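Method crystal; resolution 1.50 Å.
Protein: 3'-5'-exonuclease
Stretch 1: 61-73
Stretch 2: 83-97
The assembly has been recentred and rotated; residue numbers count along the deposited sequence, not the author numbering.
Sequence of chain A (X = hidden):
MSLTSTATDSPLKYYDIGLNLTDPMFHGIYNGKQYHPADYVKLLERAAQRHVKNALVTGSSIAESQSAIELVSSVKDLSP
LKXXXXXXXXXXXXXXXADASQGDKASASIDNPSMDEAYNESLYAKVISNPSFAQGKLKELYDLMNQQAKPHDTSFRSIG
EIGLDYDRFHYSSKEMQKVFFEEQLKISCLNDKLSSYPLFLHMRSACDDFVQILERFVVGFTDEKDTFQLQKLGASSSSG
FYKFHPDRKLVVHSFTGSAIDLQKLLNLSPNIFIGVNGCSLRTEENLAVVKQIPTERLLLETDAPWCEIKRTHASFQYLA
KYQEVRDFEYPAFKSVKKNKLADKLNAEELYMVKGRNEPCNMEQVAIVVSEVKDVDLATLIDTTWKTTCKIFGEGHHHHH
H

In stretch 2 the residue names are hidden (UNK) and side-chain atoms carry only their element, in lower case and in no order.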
ATOM      1  N   SER A  61      -7.610   6.457  -5.123  1.00 15.25           N
ATOM      2  CA  SER A  61      -8.697   7.427  -5.278  1.00 15.93           C
ATOM      3  C   SER A  61      -9.986   6.647  -5.481  1.00 16.41           C
ATOM      4  O   SER A  61      -9.967   5.406  -5.563  1.00 15.68           O
ATOM      5  CB  SER A  61      -8.431   8.363  -6.455  1.00 16.33           C
ATOM      6  OG  SER A  61      -8.511   7.641  -7.674  1.00 17.42           O
ATOM      7  N   ILE A  62     -11.119   7.339  -5.547  1.00 17.20           N
ATOM      8  CA  ILE A  62     -12.354   6.621  -5.836  1.00 18.34           C
ATOM      9  C   ILE A  62     -12.220   5.948  -7.211  1.00 17.42           C
ATOM     10  O   ILE A  62     -12.444   4.736  -7.350  1.00 17.78           O
ATOM     11  CB  ILE A  62     -13.627   7.505  -5.713  1.00 18.53           C
ATOM     12  CG1 ILE A  62     -13.789   7.974  -4.259  1.00 19.91           C
ATOM     13  CG2 ILE A  62     -14.837   6.690  -6.123  1.00 20.55           C
ATOM     14  CD1 ILE A  62     -14.898   9.046  -4.010  1.00 20.53           C
ATOM     15  N   ALA A  63     -11.802   6.711  -8.217  1.00 17.99           N
ATOM     16  CA  ALA A  63     -11.657   6.149  -9.564  1.00 17.72           C
ATOM     17  C   ALA A  63     -10.641   5.013  -9.618  1.00 17.86           C
ATOM     18  O   ALA A  63     -10.894   3.961 -10.235  1.00 18.20           O
ATOM     19  CB  ALA A  63     -11.298   7.228 -10.566  1.00 18.77           C
ATOM     20  N   GLU A  64      -9.502   5.197  -8.957  1.00 17.31           N
ATOM     21  CA  GLU A  64      -8.473   4.170  -8.956  1.00 17.10           C
ATOM     22  C   GLU A  64      -8.891   2.936  -8.173  1.00 16.07           C
ATOM     23  O   GLU A  64      -8.521   1.815  -8.526  1.00 15.07           O
ATOM     24  CB  GLU A  64      -7.151   4.722  -8.411  1.00 18.32           C
ATOM     25  CG  GLU A  64      -6.322   5.412  -9.469  1.00 22.49           C
ATOM     26  CD  GLU A  64      -5.651   4.419 -10.406  1.00 27.74           C
ATOM     27  OE1 GLU A  64      -4.802   3.625  -9.940  1.00 29.38           O
ATOM     28  OE2 GLU A  64      -5.978   4.427 -11.614  1.00 31.04           O
ATOM     29  N   SER A  65      -9.671   3.140  -7.112  1.00 15.47           N
ATOM     30  CA  SER A  65     -10.189   2.014  -6.351  1.00 14.64           C
ATOM     31  C   SER A  65     -11.149   1.218  -7.221  1.00 15.06           C
ATOM     32  O   SER A  65     -11.129  -0.014  -7.206  1.00 14.71           O
ATOM     33  CB  SER A  65     -10.883   2.482  -5.071  1.00 14.93           C
ATOM     34  OG  SER A  65      -9.944   3.056  -4.176  1.00 14.18           O
ATOM     35  N   GLN A  66     -11.975   1.932  -7.987  1.00 14.90           N
ATOM     36  CA  GLN A  66     -12.864   1.275  -8.939  1.00 15.81           C
ATOM     37  C   GLN A  66     -12.085   0.513 -10.017  1.00 15.34           C
ATOM     38  O   GLN A  66     -12.436  -0.627 -10.344  1.00 15.31           O
ATOM     39  CB  GLN A  66     -13.810   2.297  -9.569  1.00 16.67           C
ATOM     40  CG  GLN A  66     -14.902   1.679 -10.430  1.00 20.08           C
ATOM     41  CD  GLN A  66     -15.866   0.813  -9.640  1.00 22.57           C
ATOM     42  OE1 GLN A  66     -16.287   1.178  -8.529  1.00 23.12           O
ATOM     43  NE2 GLN A  66     -16.225  -0.350 -10.202  1.00 24.19           N
ATOM     44  N   SER A  67     -11.020   1.120 -10.545  1.00 15.71           N
ATOM     45  CA  SER A  67     -10.123   0.409 -11.470  1.00 15.90           C
ATOM     46  C   SER A  67      -9.542  -0.866 -10.856  1.00 15.98           C
ATOM     47  O   SER A  67      -9.454  -1.901 -11.528  1.00 16.30           O
ATOM     48  CB  SER A  67      -8.994   1.318 -11.957  1.00 17.20           C
ATOM     49  OG  SER A  67      -9.533   2.360 -12.748  1.00 21.05           O
ATOM     50  N   ALA A  68      -9.138  -0.798  -9.582  1.00 15.54           N
ATOM     51  CA  ALA A  68      -8.592  -1.978  -8.899  1.00 14.67           C
ATOM     52  C   ALA A  68      -9.646  -3.073  -8.726  1.00 14.93           C
ATOM     53  O   ALA A  68      -9.370  -4.255  -8.983  1.00 14.50           O
ATOM     54  CB  ALA A  68      -7.997  -1.591  -7.539  1.00 14.69           C
ATOM     55  N   ILE A  69     -10.855  -2.689  -8.310  1.00 14.47           N
ATOM     56  CA  ILE A  69     -11.979  -3.628  -8.243  1.00 14.94           C
ATOM     57  C   ILE A  69     -12.150  -4.371  -9.561  1.00 15.02           C
ATOM     58  O   ILE A  69     -12.262  -5.588  -9.569  1.00 15.80           O
ATOM     59  CB  ILE A  69     -13.292  -2.895  -7.883  1.00 14.95           C
ATOM     60  CG1 ILE A  69     -13.258  -2.413  -6.425  1.00 15.84           C
ATOM     61  CG2 ILE A  69     -14.508  -3.805  -8.079  1.00 15.41           C
ATOM     62  CD1 ILE A  69     -14.239  -1.280  -6.156  1.00 15.98           C
ATOM     63  N   GLU A  70     -12.160  -3.618 -10.648  1.00 14.67           N
ATOM     64  CA  GLU A  70     -12.453  -4.187 -11.961  1.00 15.31           C
ATOM     65  C   GLU A  70     -11.301  -5.018 -12.471  1.00 15.48           C
ATOM     66  O   GLU A  70     -11.517  -6.053 -13.101  1.00 16.05           O
ATOM     67  CB  GLU A  70     -12.774  -3.076 -12.939  1.00 16.12           C
ATOM     68  CG  GLU A  70     -14.095  -2.407 -12.619  1.00 16.68           C
ATOM     69  CD  GLU A  70     -14.244  -1.064 -13.298  1.00 19.57           C
ATOM     70  OE1 GLU A  70     -13.455  -0.746 -14.219  1.00 20.90           O
ATOM     71  OE2 GLU A  70     -15.163  -0.312 -12.895  1.00 23.19           O
ATOM     72  N   LEU A  71     -10.074  -4.571 -12.214  1.00 15.21           N
ATOM     73  CA  LEU A  71      -8.910  -5.319 -12.667  1.00 15.32           C
ATOM     74  C   LEU A  71      -8.817  -6.669 -11.955  1.00 15.53           C
ATOM     75  O   LEU A  71      -8.568  -7.706 -12.589  1.00 15.70           O
ATOM     76  CB  LEU A  71      -7.626  -4.495 -12.482  1.00 15.51           C
ATOM     77  CG  LEU A  71      -6.311  -5.148 -12.920  1.00 16.52           C
ATOM     78  CD1 LEU A  71      -6.355  -5.543 -14.403  1.00 17.42           C
ATOM     79  CD2 LEU A  71      -5.148  -4.188 -12.658  1.00 15.43           C
ATOM     80  N   VAL A  72      -9.004  -6.648 -10.638  1.00 15.90           N
ATOM     81  CA  VAL A  72      -8.967  -7.866  -9.852  1.00 16.21           C
ATOM     82  C   VAL A  72     -10.063  -8.826 -10.320  1.00 17.15           C
ATOM     83  O   VAL A  72      -9.784 -10.003 -10.545  1.00 17.39           O
ATOM     84  CB  VAL A  72      -9.073  -7.545  -8.340  1.00 16.13           C
ATOM     85  CG1 VAL A  72      -9.349  -8.810  -7.515  1.00 18.02           C
ATOM     86  CG2 VAL A  72      -7.788  -6.899  -7.877  1.00 16.02           C
ATOM     87  N   SER A  73     -11.273  -8.313 -10.540  1.00 17.21           N
ATOM     88  CA  SER A  73     -12.344  -9.157 -11.103  1.00 18.87           C
ATOM     89  C   SER A  73     -11.961  -9.732 -12.480  1.00 18.47           C
ATOM     90  O   SER A  73     -12.198 -10.912 -12.755  1.00 18.76           O
ATOM     91  CB  SER A  73     -13.637  -8.368 -11.214  1.00 19.04           C
ATOM     92  OG  SER A  73     -14.673  -9.184 -11.774  1.00 21.67           O
ATOM     93  N   UNK A  83      -5.495 -12.346  -5.497  1.00 16.13           N
ATOM     94  CA  UNK A  83      -5.425 -10.897  -5.405  1.00 14.94           C
ATOM     95  C   UNK A  83      -6.540 -10.332  -4.562  1.00 15.57           C
ATOM     96  O   UNK A  83      -7.723 -10.661  -4.737  1.00 16.10           O
ATOM     97  c   UNK A  83      -5.479 -10.275  -6.789  1.00 15.28           C
ATOM     98  c   UNK A  83      -4.343 -10.655  -7.741  1.00 16.26           C
ATOM     99  c   UNK A  83      -3.000 -10.210  -7.210  1.00 17.75           C
ATOM    100  c   UNK A  83      -4.579 -10.051  -9.110  1.00 17.86           C
ATOM    101  N   UNK A  84      -6.129  -9.471  -3.636  1.00 13.94           N
ATOM    102  CA  UNK A  84      -7.036  -8.640  -2.866  1.00 14.60           C
ATOM    103  C   UNK A  84      -6.786  -7.185  -3.214  1.00 14.07           C
ATOM    104  O   UNK A  84      -5.840  -6.881  -3.919  1.00 13.36           O
ATOM    105  c   UNK A  84      -8.320 -10.952  -1.178  1.00 23.13           C
ATOM    106  c   UNK A  84      -6.864  -8.907  -1.367  1.00 16.67           C
ATOM    107  c   UNK A  84      -6.207 -12.504  -0.304  1.00 26.48           C
ATOM    108  o   UNK A  84      -7.628 -14.407  -0.154  1.00 27.35           O
ATOM    109  c   UNK A  84      -6.018 -11.151  -0.595  1.00 23.66           C
ATOM    110  c   UNK A  84      -7.456 -13.066  -0.450  1.00 24.71           C
ATOM    111  c   UNK A  84      -8.525 -12.296  -0.884  1.00 24.90           C
ATOM    112  c   UNK A  84      -7.070 -10.366  -1.030  1.00 20.77           C
ATOM    113  N   UNK A  85      -7.653  -6.279  -2.764  1.00 13.65           N
ATOM    114  CA  UNK A  85      -7.396  -4.862  -3.020  1.00 13.45           C
ATOM    115  C   UNK A  85      -7.890  -3.961  -1.902  1.00 13.47           C
ATOM    116  O   UNK A  85      -8.655  -4.380  -1.005  1.00 13.58           O
ATOM    117  c   UNK A  85      -9.530  -4.414  -4.265  1.00 13.87           C
ATOM    118  c   UNK A  85     -10.449  -5.388  -4.472  1.00 14.53           C
ATOM    119  n   UNK A  85     -10.227  -3.308  -3.835  1.00 14.11           N
ATOM    120  c   UNK A  85      -8.039  -4.436  -4.338  1.00 14.43           C
ATOM    121  n   UNK A  85     -11.682  -4.831  -4.231  1.00 14.67           N
ATOM    122  c   UNK A  85     -11.522  -3.578  -3.841  1.00 14.30           C
ATOM    123  N   UNK A  86      -7.460  -2.706  -1.979  1.00 12.27           N
ATOM    124  CA  UNK A  86      -7.916  -1.699  -1.034  1.00 12.86           C
ATOM    125  C   UNK A  86      -8.943  -0.794  -1.710  1.00 13.11           C
ATOM    126  O   UNK A  86      -9.139  -0.846  -2.942  1.00 13.06           O
ATOM    127  c   UNK A  86      -5.511  -1.677  -0.172  1.00 13.33           C
ATOM    128  c   UNK A  86      -6.721  -0.819  -0.528  1.00 12.71           C
ATOM    129  o   UNK A  86      -6.335   0.107  -1.557  1.00 13.59           O
ATOM    130  N   UNK A  87      -9.608   0.025  -0.884  1.00 12.18           N
ATOM    131  CA  UNK A  87     -10.453   1.149  -1.319  1.00 12.62           C
ATOM    132  C   UNK A  87     -10.174   2.331  -0.411  1.00 12.20           C
ATOM    133  O   UNK A  87     -10.222   2.210   0.810  1.00 12.48           O
ATOM    134  c   UNK A  87     -12.792   2.066  -1.594  1.00 13.13           C
ATOM    135  c   UNK A  87     -12.296  -0.382  -2.122  1.00 12.14           C
ATOM    136  c   UNK A  87     -13.752  -0.853  -1.981  1.00 13.75           C
ATOM    137  c   UNK A  87     -11.950   0.819  -1.229  1.00 12.33           C
ATOM    138  N   UNK A  88      -9.891   3.470  -1.016  1.00 12.43           N
ATOM    139  CA  UNK A  88      -9.573   4.677  -0.244  1.00 13.13           C
ATOM    140  C   UNK A  88      -9.052   5.778  -1.128  1.00 12.91           C
ATOM    141  O   UNK A  88      -8.818   5.564  -2.310  1.00 13.99           O
ATOM    142  N   UNK A  89      -8.895   6.967  -0.549  1.00 12.82           N
ATOM    143  CA  UNK A  89      -8.355   8.123  -1.287  1.00 12.63           C
ATOM    144  C   UNK A  89      -7.081   8.621  -0.619  1.00 13.07           C
ATOM    145  O   UNK A  89      -7.096   9.010   0.546  1.00 13.38           O
ATOM    146  c   UNK A  89      -9.379   9.277  -1.410  1.00 12.75           C
ATOM    147  c   UNK A  89     -10.672   8.753  -2.001  1.00 13.77           C
ATOM    148  c   UNK A  89      -8.837  10.402  -2.278  1.00 13.52           C
ATOM    149  N   UNK A  90      -5.989   8.564  -1.369  1.00 13.22           N
ATOM    150  CA  UNK A  90      -4.630   8.878  -0.926  1.00 13.73           C
ATOM    151  C   UNK A  90      -4.495  10.398  -0.825  1.00 14.31           C
ATOM    152  O   UNK A  90      -5.218  11.127  -1.500  1.00 12.95           O
ATOM    153  n   UNK A  90      -0.094   8.157  -1.782  1.00 19.12           N
ATOM    154  c   UNK A  90      -3.744   8.285  -2.032  1.00 14.34           C
ATOM    155  n   UNK A  90      -1.618   9.644  -1.997  1.00 15.53           N
ATOM    156  c   UNK A  90      -2.270   8.439  -1.873  1.00 15.50           C
ATOM    157  c   UNK A  90      -0.313   9.453  -1.905  1.00 17.55           C
ATOM    158  c   UNK A  90      -1.301   7.501  -1.763  1.00 17.81           C
ATOM    159  N   UNK A  91      -3.585  10.882   0.034  1.00 14.38           N
ATOM    160  CA  UNK A  91      -3.378  12.328   0.119  1.00 15.62           C
ATOM    161  C   UNK A  91      -3.103  13.013  -1.243  1.00 16.39           C
ATOM    162  O   UNK A  91      -3.456  14.198  -1.383  1.00 18.09           O
ATOM    163  c   UNK A  91      -1.591  11.072   1.170  1.00 14.94           C
ATOM    164  c   UNK A  91      -2.753  10.150   1.008  1.00 14.79           C
ATOM    165  c   UNK A  91      -2.195  12.462   1.100  1.00 15.32           C
ATOM    166  N   UNK A  92      -2.548  12.293  -2.231  1.00 17.19           N
ATOM    167  CA  UNK A  92      -2.360  12.786  -3.625  1.00 18.33           C
ATOM    168  C   UNK A  92      -3.637  13.356  -4.187  1.00 17.77           C
ATOM    169  O   UNK A  92      -3.627  14.226  -5.059  1.00 18.19           O
ATOM    170  c   UNK A  92      -1.981  11.641  -4.608  1.00 19.52           C
ATOM    171  s   UNK A  92      -3.234  10.259  -4.784  1.00 24.18           S
ATOM    172  N   UNK A  93      -4.751  12.802  -3.732  1.00 16.23           N
ATOM    173  CA  UNK A  93      -5.950  12.798  -4.541  1.00 16.85           C
ATOM    174  C   UNK A  93      -7.161  13.309  -3.797  1.00 15.47           C
ATOM    175  O   UNK A  93      -8.287  13.217  -4.305  1.00 15.64           O
ATOM    176  s   UNK A  93      -4.763  10.772  -6.116  1.00 22.12           S
ATOM    177  c   UNK A  93      -6.171  11.371  -5.049  1.00 16.68           C
ATOM    178  N   UNK A  94      -6.935  13.866  -2.602  1.00 14.72           N
ATOM    179  CA  UNK A  94      -8.068  14.313  -1.782  1.00 15.18           C
ATOM    180  C   UNK A  94      -8.843  15.469  -2.397  1.00 15.90           C
ATOM    181  O   UNK A  94      -9.969  15.743  -1.984  1.00 16.38           O
ATOM    182  c   UNK A  94      -6.528  15.636  -0.248  1.00 16.34           C
ATOM    183  c   UNK A  94      -7.311  13.329   0.435  1.00 15.28           C
ATOM    184  c   UNK A  94      -7.664  14.620  -0.311  1.00 14.66           C
ATOM    185  N   UNK A  95      -8.260  16.147  -3.385  1.00 16.21           N
ATOM    186  CA  UNK A  95      -9.006  17.215  -4.056  1.00 17.07           C
ATOM    187  C   UNK A  95     -10.274  16.689  -4.726  1.00 18.05           C
ATOM    188  O   UNK A  95     -11.195  17.461  -4.995  1.00 17.95           O
ATOM    189  c   UNK A  95      -7.119  18.875  -4.478  1.00 17.55           C
ATOM    190  c   UNK A  95      -8.148  17.947  -5.096  1.00 17.43           C
ATOM    191  o   UNK A  95      -7.058  19.031  -3.267  1.00 17.93           O
ATOM    192  n   UNK A  95      -6.313  19.515  -5.333  1.00 17.78           N
ATOM    193  N   UNK A  96     -10.326  15.391  -5.003  1.00 17.90           N
ATOM    194  CA  UNK A  96     -11.539  14.831  -5.607  1.00 18.73           C
ATOM    195  C   UNK A  96     -12.760  14.911  -4.677  1.00 18.50           C
ATOM    196  O   UNK A  96     -13.889  14.833  -5.147  1.00 18.86           O
ATOM    197  c   UNK A  96     -11.331  13.431  -6.147  1.00 20.20           C
ATOM    198  c   UNK A  96     -11.558  11.004  -5.735  1.00 24.47           C
ATOM    199  o   UNK A  96     -11.114  10.010  -5.169  1.00 21.60           O
ATOM    200  c   UNK A  96     -11.258  12.362  -5.130  1.00 20.86           C
ATOM    201  o   UNK A  96     -12.230  10.925  -6.786  1.00 29.62           O
ATOM    202  N   UNK A  97     -12.534  15.056  -3.371  1.00 17.73           N
ATOM    203  CA  UNK A  97     -13.645  15.304  -2.447  1.00 18.37           C
ATOM    204  C   UNK A  97     -14.231  16.694  -2.627  1.00 19.89           C
ATOM    205  O   UNK A  97     -15.351  16.941  -2.179  1.00 20.57           O
ATOM    206  c   UNK A  97     -12.436  11.098   0.220  1.00 15.57           C
ATOM    207  c   UNK A  97     -12.948  13.739  -0.575  1.00 16.30           C
ATOM    208  c   UNK A  97     -11.397  12.016   0.109  1.00 14.16           C
ATOM    209  c   UNK A  97     -13.750  11.508  -0.066  1.00 15.69           C
ATOM    210  c   UNK A  97     -13.204  15.164  -0.993  1.00 18.00           C
ATOM    211  c   UNK A  97     -11.653  13.318  -0.299  1.00 14.54           C
ATOM    212  c   UNK A  97     -13.986  12.824  -0.455  1.00 16.33           C
TER

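Position 83 has four side-chain carbons, forked at the second. Its CB lies 4.2 Å from Val72 CG1. The late fork makes it Leu83.

Position 84 has one carbon, then a six-carbon ring bearing one oxygen. CA-to-CB points away from the helix. This is Tyr84.

Position 85 has one carbon, then a five-membered ring of three carbons and two nitrogens. Ile69 CA lies over one ring face, and the CB is 4.3 Å from Ala68 CB. The ring identifies His85. His85 ND1 donates to the backbone O of position 86 at 2.8 Å, while His85 CE1 is 3.3 Å from Ile69 CG1.

Position 86 has one carbon carrying one oxygen and one carbon. This is Thr86. Its CA-to-CB bond points sideways, and the residue adds little to the contact.

Position 87 has four carbons, forked at the first, with one arm two carbons long. Its CA is 3.5 Å from Ser65 OG. This is Ile87, and its CD1 meets Ile69 CD1 at 4.2 Å.

Position 88 has no side-chain atoms, so it is Gly88. Gly88 N donates to Ser65 OG at 3.2 Å.

Position 89 has one carbon carrying two carbons. One of the two is 3.9 Å from Ile62 CG1. This is Val89.

Position 90 has one carbon and a five-membered ring with two nitrogens. It is His90, and its ND1 accepts from the backbone N of position 92 at 2.8 Å.

Position 91 has three carbons closing a ring onto the backbone N: Pro91.

Positions 92 and 93 each have one carbon and one sulfur. The two sulfurs are bonded to each other. They are Cys92 and Cys93, and Cys92 SG to Cys93 SG is a disulfide of 2.1 Å. Cys93 CB packs 4.0 Å from Ser61 CB.

Position 94 has one carbon carrying two carbons, with no contact to the helix: Val94.

Position 95 has two carbons, the second carrying one oxygen and one nitrogen: Asn95.

Position 96 has three carbons, the third carrying two oxygens. One oxygen is 2.7 Å from Ile62 N. This is Glu96, and OE1 is the acceptor.

Position 97 has one carbon and a plain six-carbon ring: Phe97.

The helix runs nearly antiparallel to the strand, at 163°. Val72, Ala68, Ile69 and Ser65 meet the strand in turn, mostly through apolar packing. Polar bonds gather near the helix start. Ile62 N is a free first-turn amide, and Glu96 OE1 takes it almost linearly. Ser61 OG caps Glu64 N at 2.9 Å. Ser65 OG donates to Ser61 O at 2.7 Å while accepting from Gly88 N, so one hydroxyl ties the first helical turn to the strand's exit.

Stretch 2 (83-97) LYHTIGVHPCCVNEF
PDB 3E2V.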